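Local coordinates for protein transcriptional activator TenA-1 (Sulfolobus solfataricus P2, PDB 2QZC) that is a putative TenA-like thiaminase of the TENA/THI-4/PQQC family, and so probably acts in the breakdown or salvage of thiamin compounds, at residues Gly14-Ile28 with Ile193-Leu207. Numbering follows the deposited sequence.
Sequences GVGELWNKYVKHEFI and INSVRFEIGFWDASL. With IMD (imidazole), chain C.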
ATOM      1  N   GLY A  14     -16.235  21.054 -13.935  1.00 17.95           N
ATOM      2  CA  GLY A  14     -15.137  21.588 -14.705  1.00 17.83           C
ATOM      3  C   GLY A  14     -14.754  20.874 -15.985  1.00 18.73           C
ATOM      4  O   GLY A  14     -14.086  21.474 -16.857  1.00 20.04           O
ATOM      5  N   VAL A  15     -15.164  19.619 -16.143  1.00 18.00           N
ATOM      6  CA  VAL A  15     -14.895  18.909 -17.405  1.00 17.51           C
ATOM      7  C   VAL A  15     -16.001  19.101 -18.445  1.00 18.38           C
ATOM      8  O   VAL A  15     -15.886  18.591 -19.570  1.00 19.54           O
ATOM      9  CB  VAL A  15     -14.600  17.376 -17.195  1.00 18.13           C
ATOM     10  CG1 VAL A  15     -13.567  17.168 -16.082  1.00 19.56           C
ATOM     11  CG2 VAL A  15     -15.835  16.563 -16.879  1.00 18.69           C
ATOM     12  N   GLY A  16     -17.096  19.778 -18.081  1.00 20.20           N
ATOM     13  CA  GLY A  16     -18.172  20.047 -19.026  1.00 19.94           C
ATOM     14  C   GLY A  16     -18.770  18.801 -19.653  1.00 18.63           C
ATOM     15  O   GLY A  16     -19.048  17.814 -18.958  1.00 19.67           O
ATOM     16  N   GLU A  17     -18.930  18.839 -20.973  1.00 19.55           N
ATOM     17  CA  GLU A  17     -19.544  17.737 -21.708  1.00 19.45           C
ATOM     18  C   GLU A  17     -18.763  16.416 -21.685  1.00 18.01           C
ATOM     19  O   GLU A  17     -19.327  15.370 -22.033  1.00 20.07           O
ATOM     20  CB  GLU A  17     -19.832  18.145 -23.156  1.00 23.17           C
ATOM     21  CG  GLU A  17     -20.878  19.260 -23.269  1.00 30.80           C
ATOM     22  N   LEU A  18     -17.492  16.444 -21.278  1.00 17.87           N
ATOM     23  CA  LEU A  18     -16.718  15.205 -21.243  1.00 18.00           C
ATOM     24  C   LEU A  18     -17.247  14.211 -20.235  1.00 18.05           C
ATOM     25  O   LEU A  18     -17.077  13.015 -20.429  1.00 17.51           O
ATOM     26  CB  LEU A  18     -15.235  15.490 -20.915  1.00 18.08           C
ATOM     27  CG  LEU A  18     -14.418  16.264 -21.930  1.00 19.79           C
ATOM     28  CD1 LEU A  18     -13.027  16.654 -21.367  1.00 19.31           C
ATOM     29  CD2 LEU A  18     -14.275  15.454 -23.224  1.00 20.64           C
ATOM     30  N   TRP A  19     -17.847  14.674 -19.136  1.00 16.76           N
ATOM     31  CA  TRP A  19     -18.311  13.767 -18.107  1.00 16.87           C
ATOM     32  C   TRP A  19     -19.327  12.775 -18.632  1.00 16.77           C
ATOM     33  O   TRP A  19     -19.174  11.570 -18.440  1.00 17.51           O
ATOM     34  CB  TRP A  19     -18.811  14.481 -16.857  1.00 17.49           C
ATOM     35  CG  TRP A  19     -19.016  13.515 -15.717  1.00 17.00           C
ATOM     36  CD1 TRP A  19     -20.212  13.106 -15.203  1.00 17.26           C
ATOM     37  CD2 TRP A  19     -17.999  12.827 -14.965  1.00 16.60           C
ATOM     38  NE1 TRP A  19     -20.010  12.213 -14.176  1.00 17.79           N
ATOM     39  CE2 TRP A  19     -18.663  12.044 -13.981  1.00 16.33           C
ATOM     40  CE3 TRP A  19     -16.595  12.819 -14.988  1.00 16.06           C
ATOM     41  CZ2 TRP A  19     -17.951  11.228 -13.068  1.00 16.67           C
ATOM     42  CZ3 TRP A  19     -15.911  12.032 -14.074  1.00 15.51           C
ATOM     43  CH2 TRP A  19     -16.562  11.257 -13.142  1.00 16.00           C
ATOM     44  N   ASN A  20     -20.351  13.257 -19.318  1.00 18.45           N
ATOM     45  CA  ASN A  20     -21.346  12.329 -19.873  1.00 18.26           C
ATOM     46  C   ASN A  20     -20.795  11.508 -21.035  1.00 18.17           C
ATOM     47  O   ASN A  20     -21.250  10.380 -21.240  1.00 18.08           O
ATOM     48  CB  ASN A  20     -22.666  13.036 -20.224  1.00 20.00           C
ATOM     49  CG  ASN A  20     -23.490  13.366 -18.978  1.00 25.33           C
ATOM     50  OD1 ASN A  20     -23.333  12.748 -17.915  1.00 27.20           O
ATOM     51  ND2 ASN A  20     -24.359  14.353 -19.103  1.00 32.20           N
ATOM     52  N   LYS A  21     -19.816  12.038 -21.774  1.00 17.49           N
ATOM     53  CA  LYS A  21     -19.157  11.230 -22.820  1.00 16.43           C
ATOM     54  C   LYS A  21     -18.482   9.996 -22.220  1.00 16.47           C
ATOM     55  O   LYS A  21     -18.332   8.974 -22.883  1.00 17.99           O
ATOM     56  CB  LYS A  21     -18.166  12.041 -23.640  1.00 16.70           C
ATOM     57  CG  LYS A  21     -18.850  13.032 -24.587  1.00 19.63           C
ATOM     58  CD  LYS A  21     -17.878  13.845 -25.385  1.00 24.13           C
ATOM     59  CE  LYS A  21     -18.622  14.790 -26.329  1.00 33.71           C
ATOM     60  NZ  LYS A  21     -17.636  15.470 -27.211  1.00 47.42           N
ATOM     61  N   TYR A  22     -18.050  10.120 -20.955  1.00 15.78           N
ATOM     62  CA  TYR A  22     -17.454   9.026 -20.187  1.00 15.31           C
ATOM     63  C   TYR A  22     -18.519   8.109 -19.572  1.00 16.23           C
ATOM     64  O   TYR A  22     -18.583   6.916 -19.894  1.00 16.60           O
ATOM     65  CB  TYR A  22     -16.516   9.632 -19.110  1.00 15.95           C
ATOM     66  CG  TYR A  22     -16.058   8.736 -17.972  1.00 14.22           C
ATOM     67  CD1 TYR A  22     -15.839   7.379 -18.145  1.00 15.27           C
ATOM     68  CD2 TYR A  22     -15.764   9.286 -16.715  1.00 15.44           C
ATOM     69  CE1 TYR A  22     -15.422   6.577 -17.094  1.00 15.68           C
ATOM     70  CE2 TYR A  22     -15.311   8.491 -15.661  1.00 15.05           C
ATOM     71  CZ  TYR A  22     -15.103   7.144 -15.886  1.00 15.26           C
ATOM     72  OH  TYR A  22     -14.662   6.334 -14.858  1.00 15.89           O
ATOM     73  N   VAL A  23     -19.341   8.637 -18.678  1.00 16.71           N
ATOM     74  CA  VAL A  23     -20.254   7.794 -17.905  1.00 17.81           C
ATOM     75  C   VAL A  23     -21.507   7.346 -18.658  1.00 17.67           C
ATOM     76  O   VAL A  23     -22.186   6.432 -18.183  1.00 19.62           O
ATOM     77  CB  VAL A  23     -20.608   8.390 -16.529  1.00 17.49           C
ATOM     78  CG1 VAL A  23     -19.348   8.613 -15.674  1.00 16.85           C
ATOM     79  CG2 VAL A  23     -21.453   9.669 -16.670  1.00 18.49           C
ATOM     80  N   LYS A  24     -21.782   7.967 -19.797  1.00 16.56           N
ATOM     81  CA  LYS A  24     -22.886   7.556 -20.685  1.00 17.92           C
ATOM     82  C   LYS A  24     -22.336   7.143 -22.049  1.00 17.26           C
ATOM     83  O   LYS A  24     -23.037   7.205 -23.068  1.00 18.73           O
ATOM     84  CB  LYS A  24     -23.944   8.672 -20.833  1.00 20.21           C
ATOM     85  CG  LYS A  24     -24.536   9.137 -19.543  1.00 25.65           C
ATOM     86  CD  LYS A  24     -25.592  10.250 -19.778  1.00 29.83           C
ATOM     87  CE  LYS A  24     -26.395  10.543 -18.491  1.00 39.41           C
ATOM     88  NZ  LYS A  24     -27.434  11.553 -18.752  1.00 50.49           N
ATOM     89  N   HIS A  25     -21.088   6.646 -22.079  1.00 17.03           N
ATOM     90  CA  HIS A  25     -20.458   6.204 -23.325  1.00 16.55           C
ATOM     91  C   HIS A  25     -21.260   5.065 -23.989  1.00 16.43           C
ATOM     92  O   HIS A  25     -21.882   4.267 -23.295  1.00 16.29           O
ATOM     93  CB  HIS A  25     -19.039   5.667 -23.008  1.00 17.19           C
ATOM     94  CG  HIS A  25     -18.153   5.541 -24.201  1.00 16.21           C
ATOM     95  ND1 HIS A  25     -18.201   4.479 -25.087  1.00 16.54           N
ATOM     96  CD2 HIS A  25     -17.151   6.347 -24.620  1.00 17.03           C
ATOM     97  CE1 HIS A  25     -17.289   4.676 -26.026  1.00 17.88           C
ATOM     98  NE2 HIS A  25     -16.641   5.809 -25.767  1.00 19.03           N
ATOM     99  N   GLU A  26     -21.207   5.019 -25.319  1.00 16.47           N
ATOM    100  CA  GLU A  26     -21.805   3.937 -26.123  0.50 15.73           C
ATOM    101  C   GLU A  26     -21.539   2.558 -25.509  1.00 17.93           C
ATOM    102  O   GLU A  26     -22.431   1.715 -25.423  1.00 16.96           O
ATOM    103  CB  GLU A  26     -21.249   3.983 -27.540  0.50 16.59           C
ATOM    104  CG  GLU A  26     -21.724   2.866 -28.475  0.50 16.58           C
ATOM    105  CD  GLU A  26     -21.175   2.979 -29.885  0.50 18.44           C
ATOM    106  OE1 GLU A  26     -20.452   3.947 -30.208  0.50 20.00           O
ATOM    107  OE2 GLU A  26     -21.475   2.052 -30.672  0.50 29.25           O
ATOM    108  N   PHE A  27     -20.299   2.305 -25.099  1.00 16.28           N
ATOM    109  CA  PHE A  27     -19.911   1.023 -24.502  1.00 13.86           C
ATOM    110  C   PHE A  27     -20.825   0.703 -23.314  1.00 16.70           C
ATOM    111  O   PHE A  27     -21.292  -0.425 -23.168  1.00 17.32           O
ATOM    112  CB  PHE A  27     -18.442   1.083 -24.045  1.00 16.03           C
ATOM    113  CG  PHE A  27     -17.875  -0.225 -23.552  1.00 14.56           C
ATOM    114  CD1 PHE A  27     -18.125  -0.692 -22.247  1.00 16.99           C
ATOM    115  CD2 PHE A  27     -17.009  -0.962 -24.339  1.00 15.50           C
ATOM    116  CE1 PHE A  27     -17.540  -1.877 -21.768  1.00 16.80           C
ATOM    117  CE2 PHE A  27     -16.431  -2.144 -23.874  1.00 18.16           C
ATOM    118  CZ  PHE A  27     -16.710  -2.605 -22.579  1.00 17.33           C
ATOM    119  N   ILE A  28     -21.027   1.685 -22.442  1.00 16.29           N
ATOM    120  CA  ILE A  28     -21.877   1.545 -21.258  1.00 16.93           C
ATOM    121  C   ILE A  28     -23.357   1.380 -21.620  1.00 17.33           C
ATOM    122  O   ILE A  28     -24.053   0.550 -21.011  1.00 16.64           O
ATOM    123  CB  ILE A  28     -21.689   2.754 -20.320  1.00 16.94           C
ATOM    124  CG1 ILE A  28     -20.267   2.666 -19.731  1.00 17.65           C
ATOM    125  CG2 ILE A  28     -22.793   2.845 -19.231  1.00 20.63           C
ATOM    126  CD1 ILE A  28     -19.808   4.025 -19.161  1.00 20.45           C
ATOM    127  N   ILE A 193      -9.228  16.315 -16.069  1.00 14.65           N
ATOM    128  CA  ILE A 193      -9.753  16.325 -17.465  1.00 14.81           C
ATOM    129  C   ILE A 193      -9.010  15.277 -18.327  1.00 14.26           C
ATOM    130  O   ILE A 193      -9.648  14.517 -19.043  1.00 14.44           O
ATOM    131  CB  ILE A 193      -9.625  17.732 -18.122  1.00 16.42           C
ATOM    132  CG1 ILE A 193     -10.608  18.719 -17.452  1.00 17.28           C
ATOM    133  CG2 ILE A 193      -9.847  17.650 -19.647  1.00 17.41           C
ATOM    134  CD1 ILE A 193     -10.369  20.193 -17.799  1.00 17.33           C
ATOM    135  N   ASN A 194      -7.682  15.220 -18.198  1.00 13.57           N
ATOM    136  CA  ASN A 194      -6.901  14.222 -18.956  1.00 14.99           C
ATOM    137  C   ASN A 194      -7.336  12.802 -18.611  1.00 13.39           C
ATOM    138  O   ASN A 194      -7.513  11.967 -19.520  1.00 12.98           O
ATOM    139  CB  ASN A 194      -5.382  14.382 -18.833  1.00 14.38           C
ATOM    140  CG  ASN A 194      -4.821  15.423 -19.775  1.00 16.72           C
ATOM    141  OD1 ASN A 194      -5.545  15.918 -20.672  1.00 17.81           O
ATOM    142  ND2 ASN A 194      -3.534  15.764 -19.606  1.00 17.48           N
ATOM    143  N   SER A 195      -7.537  12.509 -17.318  1.00 13.60           N
ATOM    144  CA  SER A 195      -8.038  11.187 -16.940  1.00 13.30           C
ATOM    145  C   SER A 195      -9.395  10.860 -17.551  1.00 13.24           C
ATOM    146  O   SER A 195      -9.622   9.731 -18.029  1.00 14.70           O
ATOM    147  CB  SER A 195      -8.048  11.012 -15.437  1.00 14.31           C
ATOM    148  OG  SER A 195      -6.726  10.936 -14.927  1.00 14.80           O
ATOM    149  N   VAL A 196     -10.296  11.856 -17.573  1.00 13.69           N
ATOM    150  CA  VAL A 196     -11.603  11.648 -18.205  1.00 12.95           C
ATOM    151  C   VAL A 196     -11.433  11.396 -19.720  1.00 14.27           C
ATOM    152  O   VAL A 196     -12.076  10.503 -20.285  1.00 14.37           O
ATOM    153  CB  VAL A 196     -12.581  12.825 -17.925  1.00 14.24           C
ATOM    154  CG1 VAL A 196     -13.898  12.629 -18.714  1.00 15.69           C
ATOM    155  CG2 VAL A 196     -12.839  12.948 -16.422  1.00 16.04           C
ATOM    156  N   ARG A 197     -10.545  12.137 -20.378  1.00 13.49           N
ATOM    157  CA  ARG A 197     -10.274  11.876 -21.802  1.00 13.67           C
ATOM    158  C   ARG A 197      -9.757  10.447 -21.995  1.00 13.91           C
ATOM    159  O   ARG A 197     -10.144   9.764 -22.945  1.00 14.72           O
ATOM    160  CB  ARG A 197      -9.279  12.839 -22.395  1.00 15.48           C
ATOM    161  CG  ARG A 197      -9.787  14.292 -22.483  1.00 17.04           C
ATOM    162  CD  ARG A 197      -8.755  15.164 -23.212  1.00 17.28           C
ATOM    163  NE  ARG A 197      -9.167  16.583 -23.200  1.00 19.27           N
ATOM    164  CZ  ARG A 197     -10.043  17.132 -24.019  1.00 24.59           C
ATOM    165  NH1 ARG A 197     -10.696  16.441 -24.927  1.00 23.99           N
ATOM    166  NH2 ARG A 197     -10.276  18.441 -23.880  1.00 26.79           N
ATOM    167  N   PHE A 198      -8.899   9.971 -21.088  1.00 12.90           N
ATOM    168  CA  PHE A 198      -8.387   8.618 -21.222  1.00 14.59           C
ATOM    169  C   PHE A 198      -9.490   7.575 -21.006  1.00 15.21           C
ATOM    170  O   PHE A 198      -9.461   6.509 -21.636  1.00 15.68           O
ATOM    171  CB  PHE A 198      -7.217   8.355 -20.263  1.00 14.69           C
ATOM    172  CG  PHE A 198      -5.947   9.049 -20.627  1.00 15.97           C
ATOM    173  CD1 PHE A 198      -5.355   8.763 -21.845  1.00 22.84           C
ATOM    174  CD2 PHE A 198      -5.224   9.798 -19.712  1.00 12.80           C
ATOM    175  CE1 PHE A 198      -4.131   9.354 -22.210  1.00 23.91           C
ATOM    176  CE2 PHE A 198      -4.060  10.405 -20.048  1.00 16.04           C
ATOM    177  CZ  PHE A 198      -3.480  10.188 -21.289  1.00 20.87           C
ATOM    178  N   GLU A 199     -10.423   7.825 -20.096  1.00 14.59           N
ATOM    179  CA  GLU A 199     -11.552   6.900 -19.884  1.00 13.10           C
ATOM    180  C   GLU A 199     -12.397   6.776 -21.137  1.00 14.52           C
ATOM    181  O   GLU A 199     -12.759   5.671 -21.579  1.00 16.05           O
ATOM    182  CB  GLU A 199     -12.409   7.372 -18.714  1.00 13.92           C
ATOM    183  CG  GLU A 199     -11.776   7.170 -17.362  1.00 15.49           C
ATOM    184  CD  GLU A 199     -11.661   5.718 -16.961  1.00 16.43           C
ATOM    185  OE1 GLU A 199     -12.321   4.836 -17.569  1.00 17.84           O
ATOM    186  OE2 GLU A 199     -10.895   5.428 -16.004  1.00 16.84           O
ATOM    187  N   ILE A 200     -12.735   7.920 -21.742  1.00 14.71           N
ATOM    188  CA  ILE A 200     -13.496   7.925 -22.997  1.00 15.33           C
ATOM    189  C   ILE A 200     -12.734   7.116 -24.066  1.00 15.49           C
ATOM    190  O   ILE A 200     -13.314   6.239 -24.749  1.00 14.96           O
ATOM    191  CB  ILE A 200     -13.748   9.357 -23.472  1.00 13.49           C
ATOM    192  CG1 ILE A 200     -14.648  10.101 -22.484  1.00 14.68           C
ATOM    193  CG2 ILE A 200     -14.401   9.353 -24.873  1.00 15.35           C
ATOM    194  CD1 ILE A 200     -14.626  11.649 -22.636  1.00 16.42           C
ATOM    195  N   GLY A 201     -11.446   7.393 -24.198  1.00 14.59           N
ATOM    196  CA  GLY A 201     -10.604   6.678 -25.133  1.00 13.80           C
ATOM    197  C   GLY A 201     -10.507   5.200 -24.851  1.00 13.96           C
ATOM    198  O   GLY A 201     -10.406   4.380 -25.764  1.00 16.39           O
ATOM    199  N   PHE A 202     -10.526   4.834 -23.574  1.00 13.46           N
ATOM    200  CA  PHE A 202     -10.432   3.408 -23.164  1.00 14.42           C
ATOM    201  C   PHE A 202     -11.646   2.614 -23.667  1.00 14.65           C
ATOM    202  O   PHE A 202     -11.497   1.519 -24.225  1.00 16.50           O
ATOM    203  CB  PHE A 202     -10.316   3.321 -21.620  1.00 14.99           C
ATOM    204  CG  PHE A 202      -9.729   2.038 -21.109  1.00 15.43           C
ATOM    205  CD1 PHE A 202     -10.492   0.895 -20.959  1.00 15.33           C
ATOM    206  CD2 PHE A 202      -8.384   1.983 -20.758  1.00 17.18           C
ATOM    207  CE1 PHE A 202      -9.878  -0.340 -20.520  1.00 16.81           C
ATOM    208  CE2 PHE A 202      -7.816   0.811 -20.272  1.00 20.35           C
ATOM    209  CZ  PHE A 202      -8.560  -0.341 -20.180  1.00 17.16           C
ATOM    210  N   TRP A 203     -12.825   3.204 -23.519  1.00 14.51           N
ATOM    211  CA  TRP A 203     -14.041   2.550 -24.033  1.00 14.91           C
ATOM    212  C   TRP A 203     -14.015   2.533 -25.557  1.00 16.82           C
ATOM    213  O   TRP A 203     -14.425   1.539 -26.162  1.00 16.99           O
ATOM    214  CB  TRP A 203     -15.293   3.288 -23.602  1.00 16.90           C
ATOM    215  CG  TRP A 203     -15.673   3.487 -22.197  1.00 22.53           C
ATOM    216  CD1 TRP A 203     -16.065   4.680 -21.645  1.00 21.95           C
ATOM    217  CD2 TRP A 203     -15.820   2.508 -21.168  1.00 14.58           C
ATOM    218  NE1 TRP A 203     -16.457   4.492 -20.358  1.00 20.52           N
ATOM    219  CE2 TRP A 203     -16.279   3.187 -20.017  1.00 20.00           C
ATOM    220  CE3 TRP A 203     -15.575   1.114 -21.097  1.00 22.42           C
ATOM    221  CZ2 TRP A 203     -16.510   2.537 -18.771  1.00 21.04           C
ATOM    222  CZ3 TRP A 203     -15.804   0.477 -19.908  1.00 20.76           C
ATOM    223  CH2 TRP A 203     -16.292   1.211 -18.737  1.00 20.53           C
ATOM    224  N   ASP A 204     -13.609   3.636 -26.196  1.00 15.44           N
ATOM    225  CA  ASP A 204     -13.453   3.759 -27.679  0.50 15.50           C
ATOM    226  C   ASP A 204     -12.567   2.603 -28.210  1.00 16.34           C
ATOM    227  O   ASP A 204     -12.865   1.919 -29.201  1.00 16.43           O
ATOM    228  CB  ASP A 204     -12.716   5.079 -28.135  0.50 15.32           C
ATOM    229  CG  ASP A 204     -13.485   6.434 -27.902  0.50 16.68           C
ATOM    230  OD1 ASP A 204     -14.705   6.407 -27.728  0.50 15.71           O
ATOM    231  OD2 ASP A 204     -12.807   7.547 -27.889  0.50 17.74           O
ATOM    232  N   ALA A 205     -11.422   2.434 -27.564  1.00 14.49           N
ATOM    233  CA  ALA A 205     -10.418   1.461 -27.982  1.00 14.24           C
ATOM    234  C   ALA A 205     -10.916   0.025 -27.852  1.00 15.60           C
ATOM    235  O   ALA A 205     -10.528  -0.847 -28.657  1.00 16.49           O
ATOM    236  CB  ALA A 205      -9.121   1.664 -27.189  1.00 15.44           C
ATOM    237  N   SER A 206     -11.790  -0.217 -26.869  1.00 16.22           N
ATOM    238  CA  SER A 206     -12.396  -1.533 -26.688  1.00 17.26           C
ATOM    239  C   SER A 206     -13.448  -1.769 -27.782  1.00 16.72           C
ATOM    240  O   SER A 206     -13.481  -2.857 -28.362  1.00 16.47           O
ATOM    241  CB  SER A 206     -12.946  -1.710 -25.277  1.00 17.08           C
ATOM    242  OG  SER A 206     -11.891  -1.910 -24.339  1.00 19.46           O
ATOM    243  N   LEU A 207     -14.310  -0.789 -28.076  1.00 15.61           N
ATOM    244  CA  LEU A 207     -15.290  -0.969 -29.179  1.00 17.94           C
ATOM    245  C   LEU A 207     -14.607  -1.299 -30.514  1.00 21.31           C
ATOM    246  O   LEU A 207     -15.117  -2.092 -31.301  1.00 21.44           O
ATOM    247  CB  LEU A 207     -16.200   0.264 -29.303  1.00 16.94           C
ATOM    248  CG  LEU A 207     -17.181   0.524 -28.177  1.00 16.31           C
ATOM    249  CD1 LEU A 207     -17.939   1.859 -28.395  1.00 19.29           C
ATOM    250  CD2 LEU A 207     -18.178  -0.633 -28.021  1.00 18.33           C
TER
HETATM  251  N1  IMD C 214     -10.512   2.667 -16.170  1.00 20.07           N
HETATM  252  C2  IMD C 214     -10.823   1.627 -15.430  1.00 21.19           C
HETATM  253  N3  IMD C 214     -10.393   0.551 -16.063  1.00 20.45           N
HETATM  254  C4  IMD C 214      -9.772   0.924 -17.185  1.00 20.89           C
HETATM  255  C5  IMD C 214      -9.835   2.291 -17.263  1.00 22.51           C
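L18 and Y22, one helical turn apart, enter the surface of helix 186-208 as knobs into holes, a worked example of how the all-helical heme oxygenase-like fold joins its N-terminal helices to its C-terminal one. The axes of 18-23 and 193-207 run 8.7 Å apart at closest approach, crossing at 35°. L18 sits among I193, V196, R197 and I200, with CD1 over the centre of the R197 guanidinium. Y22 drops among V196, E199, I200 and W203; its CG lies anti to the backbone N (chi1 165°), which brings the ring alongside E199, whose CB makes a CH-pi contact 3.7 Å from the ring centroid. Beyond the contact, Y22 OH is hydrogen-bonded to the P136 carbonyl.

Aromatic packing takes over where the helix ends and the chain turns into helix 26-32. W203 CB rests 3.4 Å from the centroid of the H25 ring, almost on its normal, while the F27 ring lies nearly parallel to the six-membered ring of W203 but slid aside, and I28 CD1 reaches W203 NE1 and CZ2. With W203 cut back to an alanine, a gap would probably open where the indole packs against H25, F27 and I28, and the Y22 carbonyl would lose its indole donor, a bent bond of 3.3 Å from W203 NE1 to Y22 O.

Polar contacts add to this. Beside the contact, E199 OE2 accepts from N1 of an imidazole, probably from the crystallisation liquor, and is also hydrogen-bonded to Y115 OH; D48 OD1 is hydrogen-bonded to the imidazole too, and the F202 ring lies against it. H25 uses both ring nitrogens: NE2 donates to D204 OD1 in the conformer modelled here, and ND1 caps helix 26-32 by accepting from F27 N at 3.0 Å, nearly straight and in the imidazole plane.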